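Local coordinates for Ras-related protein Rab-21 (Homo sapiens, PDB 1Z0I), which belongs to the Rab branch of the Ras family, small proteins of the P-loop nucleotide-binding fold, and holds GDP in this structure, at residues S6-L11 / R77-A82; V23-E28 / K151-I156; L84-T89 / L114-N119. One frame throughout, in Å; residues are numbered along the deposited sequence.

Contact 1: residues S6-L11 / R77-A82; sequences SFKVVL and RDSNGA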
loop_
_atom_site.group_PDB
_atom_site.type_symbol
_atom_site.label_atom_id
_atom_site.label_comp_id
_atom_site.label_asym_id
_atom_site.label_seq_id
_atom_site.Cartn_x
_atom_site.Cartn_y
_atom_site.Cartn_z
ATOM N N SER A 6 -17.620 3.726 -3.472
ATOM C CA SER A 6 -17.167 3.177 -2.186
ATOM C C SER A 6 -16.168 2.044 -2.376
ATOM O O SER A 6 -16.543 0.971 -2.856
ATOM C CB SER A 6 -18.347 2.696 -1.355
ATOM O OG SER A 6 -18.722 3.676 -0.411
ATOM N N PHE A 7 -14.908 2.290 -2.002
ATOM C CA PHE A 7 -13.831 1.300 -2.173
ATOM C C PHE A 7 -13.215 0.782 -0.872
ATOM O O PHE A 7 -13.067 1.535 0.095
ATOM C CB PHE A 7 -12.717 1.831 -3.087
ATOM C CG PHE A 7 -13.173 2.154 -4.480
ATOM C CD1 PHE A 7 -13.016 3.438 -4.992
ATOM C CD2 PHE A 7 -13.788 1.174 -5.282
ATOM C CE1 PHE A 7 -13.443 3.740 -6.274
ATOM C CE2 PHE A 7 -14.217 1.474 -6.570
ATOM C CZ PHE A 7 -14.049 2.754 -7.067
ATOM N N LYS A 8 -12.855 -0.499 -0.863
ATOM C CA LYS A 8 -12.100 -1.095 0.245
ATOM C C LYS A 8 -10.673 -1.454 -0.182
ATOM O O LYS A 8 -10.474 -2.091 -1.227
ATOM C CB LYS A 8 -12.793 -2.334 0.821
ATOM C CG LYS A 8 -11.965 -2.991 1.908
ATOM C CD LYS A 8 -12.716 -4.048 2.685
ATOM C CE LYS A 8 -11.742 -4.875 3.510
ATOM N NZ LYS A 8 -12.386 -5.997 4.213
ATOM N N VAL A 9 -9.699 -1.045 0.639
ATOM C CA VAL A 9 -8.275 -1.251 0.359
ATOM C C VAL A 9 -7.542 -1.881 1.559
ATOM O O VAL A 9 -7.678 -1.422 2.691
ATOM C CB VAL A 9 -7.605 0.077 -0.097
ATOM C CG1 VAL A 9 -6.059 -0.065 -0.206
ATOM C CG2 VAL A 9 -8.215 0.557 -1.439
ATOM N N VAL A 10 -6.790 -2.945 1.293
ATOM C CA VAL A 10 -6.011 -3.663 2.316
ATOM C C VAL A 10 -4.502 -3.467 2.158
ATOM O O VAL A 10 -3.983 -3.419 1.034
ATOM C CB VAL A 10 -6.299 -5.201 2.353
ATOM C CG1 VAL A 10 -7.653 -5.490 2.981
ATOM C CG2 VAL A 10 -6.176 -5.829 0.975
ATOM N N LEU A 11 -3.818 -3.370 3.300
ATOM C CA LEU A 11 -2.370 -3.248 3.350
ATOM C C LEU A 11 -1.743 -4.584 3.736
ATOM O O LEU A 11 -2.183 -5.242 4.685
ATOM C CB LEU A 11 -1.950 -2.132 4.331
ATOM C CG LEU A 11 -1.636 -0.757 3.735
ATOM C CD1 LEU A 11 -2.888 -0.010 3.233
ATOM C CD2 LEU A 11 -0.940 0.061 4.752
ATOM N N ARG A 77 -12.073 -9.892 2.728
ATOM C CA ARG A 77 -13.448 -9.794 2.213
ATOM C C ARG A 77 -13.824 -8.419 1.627
ATOM O O ARG A 77 -13.689 -7.396 2.304
ATOM C CB ARG A 77 -14.426 -10.164 3.339
ATOM C CG ARG A 77 -15.885 -10.332 2.939
ATOM C CD ARG A 77 -16.771 -10.569 4.180
ATOM N NE ARG A 77 -16.327 -11.736 4.936
ATOM C CZ ARG A 77 -16.612 -11.973 6.215
ATOM N NH1 ARG A 77 -17.342 -11.108 6.909
ATOM N NH2 ARG A 77 -16.138 -13.077 6.806
ATOM N N ASP A 78 -14.296 -8.429 0.375
ATOM C CA ASP A 78 -14.880 -7.256 -0.335
ATOM C C ASP A 78 -13.871 -6.157 -0.724
ATOM O O ASP A 78 -14.251 -5.006 -0.944
ATOM C CB ASP A 78 -16.053 -6.628 0.444
ATOM C CG ASP A 78 -17.096 -7.642 0.880
ATOM O OD1 ASP A 78 -17.610 -8.388 0.025
ATOM O OD2 ASP A 78 -17.413 -7.683 2.090
ATOM N N SER A 79 -12.593 -6.518 -0.817
ATOM C CA SER A 79 -11.545 -5.566 -1.171
ATOM C C SER A 79 -11.551 -5.315 -2.652
ATOM O O SER A 79 -11.776 -6.243 -3.443
ATOM C CB SER A 79 -10.180 -6.089 -0.762
ATOM O OG SER A 79 -10.149 -6.319 0.624
ATOM N N ASN A 80 -11.306 -4.056 -3.006
ATOM C CA ASN A 80 -11.248 -3.598 -4.392
ATOM C C ASN A 80 -9.799 -3.357 -4.832
ATOM O O ASN A 80 -9.452 -3.620 -5.984
ATOM C CB ASN A 80 -12.072 -2.310 -4.586
ATOM C CG ASN A 80 -13.534 -2.469 -4.177
ATOM O OD1 ASN A 80 -14.308 -3.193 -4.822
ATOM N ND2 ASN A 80 -13.922 -1.785 -3.115
ATOM N N GLY A 81 -8.971 -2.839 -3.916
ATOM C CA GLY A 81 -7.541 -2.625 -4.159
ATOM C C GLY A 81 -6.644 -3.212 -3.078
ATOM O O GLY A 81 -7.106 -3.546 -1.988
ATOM N N ALA A 82 -5.353 -3.330 -3.359
ATOM C CA ALA A 82 -4.406 -3.854 -2.365
ATOM C C ALA A 82 -3.027 -3.170 -2.441
ATOM O O ALA A 82 -2.496 -2.938 -3.533
ATOM C CB ALA A 82 -4.263 -5.371 -2.501
HETATM O O HOH W 1 -15.604 -5.826 4.398
#
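The carbonyl oxygen of Lys8 is gripped by two successive backbone N-H groups. Asn80 N reaches Lys8 O at 2.8 Å and Gly81 N reaches the same oxygen at 3.2 Å, with N-H...O angles of 165° and 171°. The incoming chain thus turns both amides onto one acceptor just where it becomes a strand. At the other end of the same lysine, NZ donates to Arg77 O at 2.7 Å. CG stands anti to the backbone N (chi1 177°) and the chain runs out fully extended, alongside Ser79, so that CE passes 3.6 Å from Ser79 OG. NZ also bonds to Tyr75 O and to a water weakly linked to Asp78 OD2, and Trp60 offers its ring for a cation-pi contact. A long, flexible amine suits this place, since it can gather carbonyls from the loop that leads into the strand. Farther along, Val9 pairs with Gly81 and Val10 with Ala82 as parallel neighbours in the central sheet of the Ras-like P-loop fold. Val10 N gives a weak bond of 3.4 Å to Gly81 O, and Val9 CA brings its hydrogen to that same oxygen. The two branches of Val10 divide the work: CG1 lies 3.5 Å from Ser79 OG, whose polar partner is Tyr76 O, while CG2 meets Ala82 CB at 4.0 Å. Beta-branched valine fits the extended backbone, and small Ala82 fits beside it on the same face. On the face of Val9, Gly81 brings a bare CA to 4.2 Å from Val9 CG2, and Met167 of helix 156-169 also packs on Val9.

Contact 2: residues V23-E28 / K151-I156; sequences VLRYCE and KQNKGI. With GDP (guanosine-5'-diphosphate), chain C.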
loop_
_atom_site.group_PDB
_atom_site.type_symbol
_atom_site.label_atom_id
_atom_site.label_comp_id
_atom_site.label_asym_id
_atom_site.label_seq_id
_atom_site.Cartn_x
_atom_site.Cartn_y
_atom_site.Cartn_z
ATOM N N VAL A 23 -0.660 4.493 6.417
ATOM C CA VAL A 23 -2.065 4.846 6.642
ATOM C C VAL A 23 -2.169 6.061 7.573
ATOM O O VAL A 23 -2.930 6.978 7.308
ATOM C CB VAL A 23 -2.977 3.624 7.044
ATOM C CG1 VAL A 23 -2.382 2.813 8.172
ATOM C CG2 VAL A 23 -4.378 4.072 7.398
ATOM N N LEU A 24 -1.357 6.097 8.626
ATOM C CA LEU A 24 -1.409 7.246 9.539
ATOM C C LEU A 24 -0.959 8.562 8.904
ATOM O O LEU A 24 -1.507 9.623 9.219
ATOM C CB LEU A 24 -0.668 6.958 10.846
ATOM C CG LEU A 24 -1.523 6.092 11.782
ATOM C CD1 LEU A 24 -0.695 5.502 12.899
ATOM C CD2 LEU A 24 -2.727 6.846 12.352
ATOM N N ARG A 25 0.027 8.485 8.012
ATOM C CA ARG A 25 0.509 9.669 7.305
ATOM C C ARG A 25 -0.553 10.204 6.329
ATOM O O ARG A 25 -0.834 11.416 6.307
ATOM C CB ARG A 25 1.848 9.397 6.590
ATOM C CG ARG A 25 2.420 10.599 5.804
ATOM C CD ARG A 25 2.741 11.808 6.706
ATOM N NE ARG A 25 4.174 11.926 6.991
ATOM C CZ ARG A 25 4.741 12.929 7.667
ATOM N NH1 ARG A 25 4.020 13.936 8.147
ATOM N NH2 ARG A 25 6.048 12.921 7.872
ATOM N N TYR A 26 -1.143 9.298 5.539
ATOM C CA TYR A 26 -2.133 9.687 4.539
ATOM C C TYR A 26 -3.385 10.258 5.159
ATOM O O TYR A 26 -3.923 11.239 4.646
ATOM C CB TYR A 26 -2.521 8.511 3.629
ATOM C CG TYR A 26 -3.492 8.894 2.511
ATOM C CD1 TYR A 26 -3.134 9.842 1.539
ATOM C CD2 TYR A 26 -4.761 8.298 2.413
ATOM C CE1 TYR A 26 -4.016 10.205 0.515
ATOM C CE2 TYR A 26 -5.649 8.645 1.375
ATOM C CZ TYR A 26 -5.265 9.594 0.437
ATOM O OH TYR A 26 -6.110 9.934 -0.589
ATOM N N CYS A 27 -3.857 9.629 6.238
ATOM C CA CYS A 27 -5.139 9.983 6.832
ATOM C C CYS A 27 -5.077 11.089 7.887
ATOM O O CYS A 27 -6.070 11.791 8.099
ATOM C CB CYS A 27 -5.852 8.747 7.389
ATOM S SG CYS A 27 -6.315 7.495 6.120
ATOM N N GLU A 28 -3.933 11.273 8.536
ATOM C CA GLU A 28 -3.858 12.262 9.623
ATOM C C GLU A 28 -2.632 13.192 9.566
ATOM O O GLU A 28 -2.534 14.135 10.350
ATOM C CB GLU A 28 -3.967 11.556 10.994
ATOM C CG GLU A 28 -5.343 10.893 11.239
ATOM C CD GLU A 28 -5.445 10.085 12.536
ATOM O OE1 GLU A 28 -6.385 9.265 12.646
ATOM O OE2 GLU A 28 -4.612 10.254 13.448
ATOM N N LYS A 151 8.123 9.128 6.294
ATOM C CA LYS A 151 8.871 10.008 7.175
ATOM C C LYS A 151 8.888 11.437 6.663
ATOM O O LYS A 151 8.679 12.368 7.450
ATOM C CB LYS A 151 10.312 9.492 7.370
ATOM C CG LYS A 151 11.155 10.398 8.268
ATOM C CD LYS A 151 12.510 9.807 8.639
ATOM C CE LYS A 151 13.304 10.856 9.430
ATOM N NZ LYS A 151 14.714 10.446 9.671
ATOM N N GLN A 152 9.118 11.586 5.352
ATOM C CA GLN A 152 9.200 12.879 4.666
ATOM C C GLN A 152 7.905 13.266 3.936
ATOM O O GLN A 152 7.822 14.348 3.331
ATOM C CB GLN A 152 10.312 12.839 3.623
ATOM C CG GLN A 152 11.637 12.304 4.110
ATOM C CD GLN A 152 12.736 12.521 3.101
ATOM O OE1 GLN A 152 12.652 12.055 1.966
ATOM N NE2 GLN A 152 13.788 13.223 3.512
ATOM N N ASN A 153 6.915 12.373 3.974
ATOM C CA ASN A 153 5.658 12.525 3.224
ATOM C C ASN A 153 5.833 12.678 1.700
ATOM O O ASN A 153 5.292 13.607 1.078
ATOM C CB ASN A 153 4.806 13.661 3.800
ATOM C CG ASN A 153 3.335 13.484 3.505
ATOM O OD1 ASN A 153 2.933 12.508 2.862
ATOM N ND2 ASN A 153 2.510 14.417 3.994
ATOM N N LYS A 154 6.596 11.765 1.110
ATOM C CA LYS A 154 6.824 11.771 -0.337
ATOM C C LYS A 154 6.188 10.551 -1.008
ATOM O O LYS A 154 6.348 9.428 -0.526
ATOM C CB LYS A 154 8.329 11.838 -0.658
ATOM C CG LYS A 154 8.998 13.151 -0.211
ATOM C CD LYS A 154 10.413 13.314 -0.769
ATOM C CE LYS A 154 11.191 14.435 -0.045
ATOM N NZ LYS A 154 10.717 15.817 -0.396
ATOM N N GLY A 155 5.462 10.796 -2.103
ATOM C CA GLY A 155 4.923 9.746 -2.980
ATOM C C GLY A 155 3.573 9.161 -2.590
ATOM O O GLY A 155 3.002 8.331 -3.326
ATOM N N ILE A 156 3.051 9.593 -1.441
ATOM C CA ILE A 156 1.867 8.970 -0.831
ATOM C C ILE A 156 0.534 9.473 -1.389
ATOM O O ILE A 156 -0.387 8.669 -1.646
ATOM C CB ILE A 156 1.888 9.082 0.716
ATOM C CG1 ILE A 156 3.063 8.267 1.276
ATOM C CG2 ILE A 156 0.559 8.592 1.308
ATOM C CD1 ILE A 156 3.527 8.715 2.615
HETATM P PB GDP C . 4.469 -2.026 9.873
HETATM O O1B GDP C . 4.847 -3.174 10.792
HETATM O O2B GDP C . 4.484 -2.551 8.470
HETATM O O3B GDP C . 3.096 -1.498 10.230
HETATM O O3A GDP C . 5.592 -0.858 10.061
HETATM P PA GDP C . 5.448 0.449 11.005
HETATM O O1A GDP C . 4.512 1.504 10.409
HETATM O O2A GDP C . 5.026 0.183 12.405
HETATM O "O5'" GDP C . 6.920 1.074 10.990
HETATM C "C5'" GDP C . 8.067 0.421 11.511
HETATM C "C4'" GDP C . 9.137 1.476 11.842
HETATM O "O4'" GDP C . 9.720 2.080 10.678
HETATM C "C3'" GDP C . 8.598 2.620 12.671
HETATM O "O3'" GDP C . 9.679 3.052 13.475
HETATM C "C2'" GDP C . 8.348 3.732 11.689
HETATM O "O2'" GDP C . 8.364 5.018 12.340
HETATM C "C1'" GDP C . 9.491 3.503 10.708
HETATM N N9 GDP C . 9.181 4.019 9.354
HETATM C C8 GDP C . 8.027 3.847 8.686
HETATM N N7 GDP C . 8.061 4.456 7.474
HETATM C C5 GDP C . 9.270 5.013 7.341
HETATM C C6 GDP C . 9.946 5.801 6.291
HETATM O O6 GDP C . 9.363 6.078 5.218
HETATM N N1 GDP C . 11.205 6.196 6.534
HETATM C C2 GDP C . 11.855 5.920 7.699
HETATM N N2 GDP C . 13.121 6.389 7.835
HETATM N N3 GDP C . 11.291 5.203 8.718
HETATM C C4 GDP C . 10.018 4.728 8.584
#
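The guanidinium of Arg25 and the side-chain amide of Asn153 lie stacked with their planes just 2° apart, a nearly perfect parallel alignment of two flat polar groups. Asn153 CB sits over one face of the guanidinium, toward its rim and 3.7 Å from NE, while Asn153 OD1 rests 3.5 Å from Arg25 CG. Arg25 can lie along the amide because its chain bends twice, first at chi2 (62°) and again at chi3. At the guanidinium edge NH2 points to Lys151 O, 2.7 Å away, but the N-H...O angle of 119° makes the bond weak. NE bonds to Ala150 O and NH1 to Asn29 OD1, so two firm bonds, with the weak third, limit the rotation of the group. Arg25 belongs to the helix that follows the P-loop. Its partners lie in the loop of the SAK motif of Ras proteins, Ser149-Ala150-Lys151, where Lys151 N gives a weak 3.5 Å bond to GDP O6. Asn153 tolerates the positive phi required at its position in a G1 beta bulge facing Ser149. Beyond the bulge, Gly155 is the N-cap of the next helix, and buried Ile156 packs CG2 against Tyr26 CB at 3.9 Å, beside the stacked rings of Tyr26 and Phe160.

Contact 3: residues L84-T89 / L114-N119; sequences LVYDIT and LCIVGN. With GDP (guanosine-5'-diphosphate), chain C.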
loop_
_atom_site.group_PDB
_atom_site.type_symbol
_atom_site.label_atom_id
_atom_site.label_comp_id
_atom_site.label_asym_id
_atom_site.label_seq_id
_atom_site.Cartn_x
_atom_site.Cartn_y
_atom_site.Cartn_z
ATOM N N LEU A 84 0.761 -3.678 -1.261
ATOM C CA LEU A 84 1.740 -4.622 -0.712
ATOM C C LEU A 84 3.127 -3.944 -0.592
ATOM O O LEU A 84 3.791 -3.659 -1.601
ATOM C CB LEU A 84 1.747 -5.933 -1.525
ATOM C CG LEU A 84 2.821 -7.009 -1.340
ATOM C CD1 LEU A 84 2.967 -7.492 0.107
ATOM C CD2 LEU A 84 2.539 -8.205 -2.297
ATOM N N VAL A 85 3.547 -3.697 0.651
ATOM C CA VAL A 85 4.712 -2.851 0.949
ATOM C C VAL A 85 5.951 -3.702 1.343
ATOM O O VAL A 85 5.832 -4.735 2.027
ATOM C CB VAL A 85 4.341 -1.812 2.054
ATOM C CG1 VAL A 85 5.464 -0.784 2.307
ATOM C CG2 VAL A 85 3.035 -1.090 1.693
ATOM N N TYR A 86 7.124 -3.282 0.867
ATOM C CA TYR A 86 8.402 -3.785 1.381
ATOM C C TYR A 86 9.287 -2.582 1.798
ATOM O O TYR A 86 8.910 -1.415 1.651
ATOM C CB TYR A 86 9.107 -4.708 0.351
ATOM C CG TYR A 86 9.552 -3.974 -0.890
ATOM C CD1 TYR A 86 10.795 -3.314 -0.934
ATOM C CD2 TYR A 86 8.718 -3.883 -2.009
ATOM C CE1 TYR A 86 11.182 -2.597 -2.055
ATOM C CE2 TYR A 86 9.103 -3.176 -3.134
ATOM C CZ TYR A 86 10.334 -2.541 -3.153
ATOM O OH TYR A 86 10.715 -1.842 -4.280
ATOM N N ASP A 87 10.466 -2.874 2.311
ATOM C CA ASP A 87 11.389 -1.840 2.771
ATOM C C ASP A 87 12.583 -1.866 1.833
ATOM O O ASP A 87 13.256 -2.890 1.684
ATOM C CB ASP A 87 11.797 -2.156 4.221
ATOM C CG ASP A 87 12.827 -1.183 4.801
ATOM O OD1 ASP A 87 13.331 -0.284 4.068
ATOM O OD2 ASP A 87 13.128 -1.347 6.010
ATOM N N ILE A 88 12.822 -0.739 1.176
ATOM C CA ILE A 88 13.929 -0.601 0.209
ATOM C C ILE A 88 15.330 -0.921 0.778
ATOM O O ILE A 88 16.245 -1.251 0.016
ATOM C CB ILE A 88 13.913 0.794 -0.482
ATOM C CG1 ILE A 88 14.258 1.937 0.493
ATOM C CG2 ILE A 88 12.571 1.038 -1.143
ATOM C CD1 ILE A 88 15.588 2.635 0.161
ATOM N N THR A 89 15.471 -0.831 2.108
ATOM C CA THR A 89 16.728 -1.115 2.810
ATOM C C THR A 89 16.855 -2.586 3.173
ATOM O O THR A 89 17.876 -2.997 3.729
ATOM C CB THR A 89 16.883 -0.288 4.150
ATOM O OG1 THR A 89 16.112 -0.886 5.212
ATOM C CG2 THR A 89 16.493 1.194 3.966
ATOM N N LEU A 114 -3.854 -4.039 -7.724
ATOM C CA LEU A 114 -2.737 -4.247 -6.816
ATOM C C LEU A 114 -1.624 -3.187 -6.967
ATOM O O LEU A 114 -1.271 -2.776 -8.077
ATOM C CB LEU A 114 -2.187 -5.674 -6.977
ATOM C CG LEU A 114 -0.890 -6.186 -6.310
ATOM C CD1 LEU A 114 -0.878 -6.086 -4.801
ATOM C CD2 LEU A 114 -0.630 -7.613 -6.750
ATOM N N CYS A 115 -1.107 -2.735 -5.827
ATOM C CA CYS A 115 0.071 -1.868 -5.771
ATOM C C CYS A 115 1.237 -2.609 -5.103
ATOM O O CYS A 115 1.059 -3.279 -4.061
ATOM C CB CYS A 115 -0.244 -0.606 -4.972
ATOM S SG CYS A 115 -1.694 0.330 -5.557
ATOM N N ILE A 116 2.422 -2.527 -5.702
ATOM C CA ILE A 116 3.624 -2.915 -4.966
ATOM C C ILE A 116 4.466 -1.657 -4.671
ATOM O O ILE A 116 4.715 -0.827 -5.556
ATOM C CB ILE A 116 4.359 -4.140 -5.593
ATOM C CG1 ILE A 116 3.427 -5.372 -5.505
ATOM C CG2 ILE A 116 5.691 -4.424 -4.878
ATOM C CD1 ILE A 116 3.783 -6.566 -6.391
ATOM N N VAL A 117 4.835 -1.501 -3.399
ATOM C CA VAL A 117 5.321 -0.211 -2.883
ATOM C C VAL A 117 6.646 -0.336 -2.137
ATOM O O VAL A 117 6.737 -1.026 -1.119
ATOM C CB VAL A 117 4.266 0.469 -1.951
ATOM C CG1 VAL A 117 4.780 1.852 -1.426
ATOM C CG2 VAL A 117 2.939 0.613 -2.668
ATOM N N GLY A 118 7.661 0.354 -2.655
ATOM C CA GLY A 118 8.953 0.445 -1.973
ATOM C C GLY A 118 8.943 1.637 -1.025
ATOM O O GLY A 118 8.996 2.788 -1.478
ATOM N N ASN A 119 8.840 1.369 0.276
ATOM C CA ASN A 119 8.823 2.446 1.284
ATOM C C ASN A 119 10.192 2.733 1.903
ATOM O O ASN A 119 11.069 1.853 1.886
ATOM C CB ASN A 119 7.788 2.165 2.391
ATOM C CG ASN A 119 7.586 3.364 3.327
ATOM O OD1 ASN A 119 7.330 4.492 2.880
ATOM N ND2 ASN A 119 7.692 3.122 4.625
HETATM P PB GDP C . 4.469 -2.026 9.873
HETATM O O1B GDP C . 4.847 -3.174 10.792
HETATM O O2B GDP C . 4.484 -2.551 8.470
HETATM O O3B GDP C . 3.096 -1.498 10.230
HETATM O O3A GDP C . 5.592 -0.858 10.061
HETATM P PA GDP C . 5.448 0.449 11.005
HETATM O O1A GDP C . 4.512 1.504 10.409
HETATM O O2A GDP C . 5.026 0.183 12.405
HETATM O "O5'" GDP C . 6.920 1.074 10.990
HETATM C "C5'" GDP C . 8.067 0.421 11.511
HETATM C "C4'" GDP C . 9.137 1.476 11.842
HETATM O "O4'" GDP C . 9.720 2.080 10.678
HETATM C "C3'" GDP C . 8.598 2.620 12.671
HETATM O "O3'" GDP C . 9.679 3.052 13.475
HETATM C "C2'" GDP C . 8.348 3.732 11.689
HETATM O "O2'" GDP C . 8.364 5.018 12.340
HETATM C "C1'" GDP C . 9.491 3.503 10.708
HETATM N N9 GDP C . 9.181 4.019 9.354
HETATM C C8 GDP C . 8.027 3.847 8.686
HETATM N N7 GDP C . 8.061 4.456 7.474
HETATM C C5 GDP C . 9.270 5.013 7.341
HETATM C C6 GDP C . 9.946 5.801 6.291
HETATM O O6 GDP C . 9.363 6.078 5.218
HETATM N N1 GDP C . 11.205 6.196 6.534
HETATM C C2 GDP C . 11.855 5.920 7.699
HETATM N N2 GDP C . 13.121 6.389 7.835
HETATM N N3 GDP C . 11.291 5.203 8.718
HETATM C C4 GDP C . 10.018 4.728 8.584
#
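Asn119 packs its CB against Val85 CG1 at 3.8 Å and carries its amide past that methyl toward the guanine of GDP, where Asn119 ND2 lies 3.2 Å from N7. This is the asparagine of the NKxD motif of Ras proteins, and Asp122 of the same motif bonds GDP. Its amide is fixed at both ends: OD1 accepts from Thr148 OG1, and ND2 donates to Val17 O. Having both an acceptor and a donor, asparagine suits the place. Behind it runs a parallel ladder in which Tyr86 N donates to Val117 O at 3.0 Å and Asn119 N to Tyr86 O at 3.1 Å. Ile88 N extends the ladder to Asn119 O at 3.2 Å. Turned to the other face of the sheet, the Tyr86 ring leans across the neighbouring strand over Gly118, because CG stands between the backbone N and the carbonyl carbon (chi1 67°). Gly118 CA lies 3.8 Å from the ring centroid, a CH-pi contact that glycine allows by presenting only hydrogen. The strand ends in an Asx turn, Thr89 N donating to Asp87 OD1 at 3.0 Å. These neighbouring strands are joined through helix 97-107 in a beta-alpha-beta crossover; that helix covers Leu84 and Leu114, while helix 156-169 covers Cys115 and Val117 and strand 144-148 flanks strand 113-119.

In the fold
From the N terminus, strand 5-12 opens the first long loop, which contact 1 closes when the chain returns as strand 81-87. Before that return, helix 19-28 has already opened the loop of contact 2, closed only at 151-156, so contacts 1 and 2 cross. Contact 3 begins on the strand where contact 1 ends. It closes the short excursion through helix 97-107, in series with contact 1 and nested within the loop of contact 2. Contacts 1 and 3 meet at Ala82 O and Cys115 N, 2.7 Å apart and probably hydrogen-bonded, joining three adjacent strands. Contacts 2 and 3 do not touch, yet both reach GDP.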